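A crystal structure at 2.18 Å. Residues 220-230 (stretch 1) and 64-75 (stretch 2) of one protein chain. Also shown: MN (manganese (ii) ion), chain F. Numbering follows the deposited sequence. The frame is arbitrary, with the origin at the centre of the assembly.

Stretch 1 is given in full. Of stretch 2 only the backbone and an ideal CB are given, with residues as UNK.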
# COMPACT_ATOMS: atom_id res chain seq x y z
N HIS A 220 17.27 -0.92 31.12
CA HIS A 220 18.31 -0.73 30.09
C HIS A 220 17.83 -0.09 28.78
O HIS A 220 18.66 0.28 27.92
CB HIS A 220 18.96 -2.08 29.77
CG HIS A 220 18.08 -3.00 28.99
ND1 HIS A 220 16.99 -3.65 29.54
CD2 HIS A 220 18.11 -3.36 27.69
CE1 HIS A 220 16.40 -4.38 28.62
NE2 HIS A 220 17.06 -4.23 27.48
N LEU A 221 16.52 0.05 28.60
CA LEU A 221 15.96 0.60 27.34
C LEU A 221 16.41 2.02 27.05
O LEU A 221 16.71 2.35 25.90
CB LEU A 221 14.44 0.51 27.33
CG LEU A 221 13.86 -0.91 27.32
CD1 LEU A 221 12.36 -0.88 27.09
CD2 LEU A 221 14.52 -1.79 26.27
N PRO A 222 16.48 2.88 28.09
CA PRO A 222 16.96 4.25 27.86
C PRO A 222 18.36 4.34 27.21
O PRO A 222 18.61 5.27 26.43
CB PRO A 222 16.97 4.86 29.26
CG PRO A 222 15.90 4.11 29.99
CD PRO A 222 15.94 2.71 29.45
N ALA A 223 19.24 3.41 27.52
CA ALA A 223 20.55 3.35 26.88
C ALA A 223 20.45 3.08 25.39
O ALA A 223 21.18 3.67 24.60
CB ALA A 223 21.43 2.30 27.55
N ILE A 224 19.55 2.17 25.01
CA ILE A 224 19.31 1.87 23.59
C ILE A 224 18.73 3.11 22.88
O ILE A 224 19.23 3.53 21.84
CB ILE A 224 18.39 0.64 23.42
CG1 ILE A 224 19.09 -0.62 23.93
CG2 ILE A 224 18.03 0.42 21.96
CD1 ILE A 224 18.21 -1.84 24.06
N ALA A 225 17.71 3.71 23.49
CA ALA A 225 17.04 4.88 22.91
C ALA A 225 18.00 6.04 22.71
O ALA A 225 18.03 6.64 21.62
CB ALA A 225 15.88 5.30 23.79
N GLY A 226 18.79 6.34 23.74
CA GLY A 226 19.80 7.40 23.67
C GLY A 226 20.88 7.16 22.63
O GLY A 226 21.37 8.09 22.01
N THR A 227 21.25 5.89 22.45
CA THR A 227 22.19 5.52 21.40
C THR A 227 21.57 5.81 20.04
O THR A 227 22.18 6.45 19.19
CB THR A 227 22.60 4.04 21.51
OG1 THR A 227 23.19 3.82 22.80
CG2 THR A 227 23.59 3.67 20.42
N GLY A 228 20.33 5.38 19.85
CA GLY A 228 19.61 5.65 18.60
C GLY A 228 19.57 7.12 18.23
O GLY A 228 19.86 7.49 17.10
N ASP A 229 19.21 7.96 19.20
CA ASP A 229 19.10 9.41 18.99
C ASP A 229 20.40 10.18 19.22
O ASP A 229 20.41 11.41 19.09
CB ASP A 229 18.02 10.00 19.91
CG ASP A 229 16.65 10.07 19.24
OD1 ASP A 229 16.44 9.51 18.14
OD2 ASP A 229 15.76 10.69 19.85
N ARG A 230 21.49 9.48 19.55
CA ARG A 230 22.81 10.10 19.73
C ARG A 230 22.79 11.20 20.79
O ARG A 230 23.32 12.29 20.59
CB ARG A 230 23.34 10.65 18.41
CG ARG A 230 23.55 9.58 17.35
CD ARG A 230 23.62 10.18 15.96
NE ARG A 230 23.96 9.15 14.98
CZ ARG A 230 24.96 9.21 14.09
NH1 ARG A 230 25.75 10.28 13.99
NH2 ARG A 230 25.15 8.19 13.27
N UNK A 64 8.75 5.90 14.07
CA UNK A 64 9.27 4.60 13.66
C UNK A 64 10.80 4.56 13.58
O UNK A 64 11.36 4.12 12.58
CB UNK A 64 8.68 4.22 12.30
N UNK A 65 11.47 5.02 14.63
CA UNK A 65 12.92 4.86 14.72
C UNK A 65 13.29 4.24 16.07
O UNK A 65 12.41 3.91 16.87
CB UNK A 65 13.63 6.20 14.53
N UNK A 66 14.59 4.06 16.30
CA UNK A 66 15.05 3.34 17.47
C UNK A 66 14.48 3.95 18.76
O UNK A 66 13.93 3.23 19.59
CB UNK A 66 16.58 3.34 17.51
N UNK A 67 14.60 5.26 18.90
CA UNK A 67 14.12 5.96 20.11
C UNK A 67 12.61 5.78 20.27
O UNK A 67 12.12 5.44 21.36
CB UNK A 67 14.47 7.45 20.05
N UNK A 68 11.87 5.95 19.18
CA UNK A 68 10.41 5.78 19.19
C UNK A 68 9.94 4.36 19.48
O UNK A 68 9.05 4.17 20.30
CB UNK A 68 9.84 6.22 17.84
N UNK A 69 10.53 3.37 18.81
CA UNK A 69 10.19 1.97 19.07
C UNK A 69 10.51 1.64 20.52
O UNK A 69 9.71 1.03 21.23
CB UNK A 69 10.94 1.03 18.12
N UNK A 70 11.70 2.04 20.97
CA UNK A 70 12.11 1.74 22.34
C UNK A 70 11.10 2.33 23.34
O UNK A 70 10.67 1.65 24.27
CB UNK A 70 13.51 2.29 22.61
N UNK A 71 10.71 3.58 23.11
CA UNK A 71 9.74 4.26 23.97
C UNK A 71 8.40 3.55 23.95
O UNK A 71 7.81 3.28 25.00
CB UNK A 71 9.57 5.72 23.54
N UNK A 72 7.92 3.22 22.76
CA UNK A 72 6.65 2.53 22.63
C UNK A 72 6.65 1.18 23.31
O UNK A 72 5.68 0.82 24.00
CB UNK A 72 6.30 2.36 21.15
N UNK A 73 7.73 0.43 23.13
CA UNK A 73 7.81 -0.91 23.70
C UNK A 73 7.98 -0.85 25.22
O UNK A 73 7.42 -1.68 25.94
CB UNK A 73 8.97 -1.69 23.07
N UNK A 74 8.71 0.14 25.72
CA UNK A 74 8.79 0.38 27.17
C UNK A 74 7.39 0.50 27.77
O UNK A 74 7.05 -0.18 28.74
CB UNK A 74 9.60 1.65 27.46
N UNK A 75 6.56 1.36 27.17
CA UNK A 75 5.21 1.59 27.68
C UNK A 75 4.32 0.35 27.56
O UNK A 75 3.60 0.00 28.49
CB UNK A 75 4.57 2.76 26.93
MN MN F . 13.56 10.70 19.48

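Two helices run nearly antiparallel, their axes 8.0 Å apart at closest, and a manganese ion sits beside the end of the contact where D229 extends its carboxylate. Without side chains on 64-75, that ion and the outline of 221-229 set most of the rules.

Position 64 precedes the helix and finds nothing of stretch 1 in reach, so the contact asks nothing of it; it is A64.

Position 65 comes right before the first helical turn, with extended backbone angles, the classic place for a cap. Asp, Asn, Ser or Thr would suit. It is D65, at chi1 p, and its OD1 accepts from the backbone N of position 68 at 3.0 Å. Its OD2 lies 3.9 Å from D229 OD1, a closeness of like charges; water 1 lies nearby, donating to D65 OD2 at 2.7 Å and binding the metal at 2.2 Å.

At position 66 the CB points toward stretch 1 and stands 4.0 Å from G228 CA. The neighbour there has no side chain, and I224 CG2 lies close by, so a small or beta-branched residue fits. It is T66, whose CG2 packs 3.9 Å from G228 CA and 3.8 Å from I224 O. The fit depends on the glycine: an ideal CB on G228 would come within 2.6 Å of T66 CG2, a clash.

Position 67 is the most constrained. Its CB points toward stretch 1, 3.4 Å from D229 OD1, and the ion is within reach of a short side chain; Asp is the natural reading, with Glu or His as other ligand types to consider. It is D67, chi1 t. D67 OD2 binds MN at 2.1 Å and D229 OD2 binds it at 2.2 Å, which explains why these two oxygens can stand 2.9 Å apart without a hydrogen bond. Water 2 adds a bridge, accepting from D67 N at 2.9 Å and donating to D229 OD1 at 2.8 Å.

Position 68 points away, leaving stretch 1 indifferent to the choice; it is G68, which has no side chain. Position 69 is out of reach and equally free as far as this contact goes; it is Y69.

At position 70 the CB again points toward stretch 1, 4.0 Å from A225 CB, with L221 and I224 close by. Ala, Ser, Val or Thr could fill this modest space. T70 places CG2 3.6 Å from L221 CB and 4.0 Å from A225 CB, while its OG1 donates back to T66 O at 2.6 Å, settling the hydroxyl within its own helix.

Position 71 points away and 72 is out of reach, so any helix-compatible residue would do; they are A71 and G72. Position 73 points sideways, its ideal CB 5.3 Å from L221 CD1, and many apolar residues would do; it is V73, whose side chain makes no contact with stretch 1.

Position 74 faces L221 CD1 at 3.8 Å from its ideal CB, which favours something small and apolar. A74 CB meets L221 CD1 at 3.7 Å. Position 75 is out of reach, so stretch 1 leaves the choice open; it is L75.

Stretch 2 (64-75) ADTDGYTAGVAL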
# COMPACT_ATOMS: atom_id res chain seq x y z
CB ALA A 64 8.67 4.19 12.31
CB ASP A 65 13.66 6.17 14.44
CG ASP A 65 13.42 7.24 15.48
OD1 ASP A 65 12.66 7.05 16.45
OD2 ASP A 65 13.98 8.33 15.29
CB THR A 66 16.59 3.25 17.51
OG1 THR A 66 17.03 2.35 16.48
CG2 THR A 66 17.08 2.72 18.86
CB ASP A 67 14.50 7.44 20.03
CG ASP A 67 14.09 8.24 21.27
OD1 ASP A 67 14.35 7.78 22.40
OD2 ASP A 67 13.52 9.34 21.10
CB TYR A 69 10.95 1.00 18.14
CG TYR A 69 10.21 0.71 16.85
CD1 TYR A 69 9.27 -0.31 16.79
CD2 TYR A 69 10.45 1.44 15.70
CE1 TYR A 69 8.58 -0.57 15.61
CE2 TYR A 69 9.76 1.18 14.52
CZ TYR A 69 8.83 0.18 14.49
OH TYR A 69 8.14 -0.08 13.32
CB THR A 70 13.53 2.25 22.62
OG1 THR A 70 14.41 1.69 21.65
CG2 THR A 70 13.99 1.82 24.00
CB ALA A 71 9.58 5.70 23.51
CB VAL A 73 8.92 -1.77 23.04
CG1 VAL A 73 9.08 -3.11 23.74
CG2 VAL A 73 8.59 -1.99 21.57
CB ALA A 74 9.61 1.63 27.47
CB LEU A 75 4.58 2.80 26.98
CG LEU A 75 5.30 4.10 27.34
CD1 LEU A 75 5.02 5.20 26.34
CD2 LEU A 75 4.94 4.55 28.75
O HOH W 1 13.53 9.41 17.74
O HOH W 2 16.44 6.82 17.36
O HOH W 3 14.08 12.17 17.90
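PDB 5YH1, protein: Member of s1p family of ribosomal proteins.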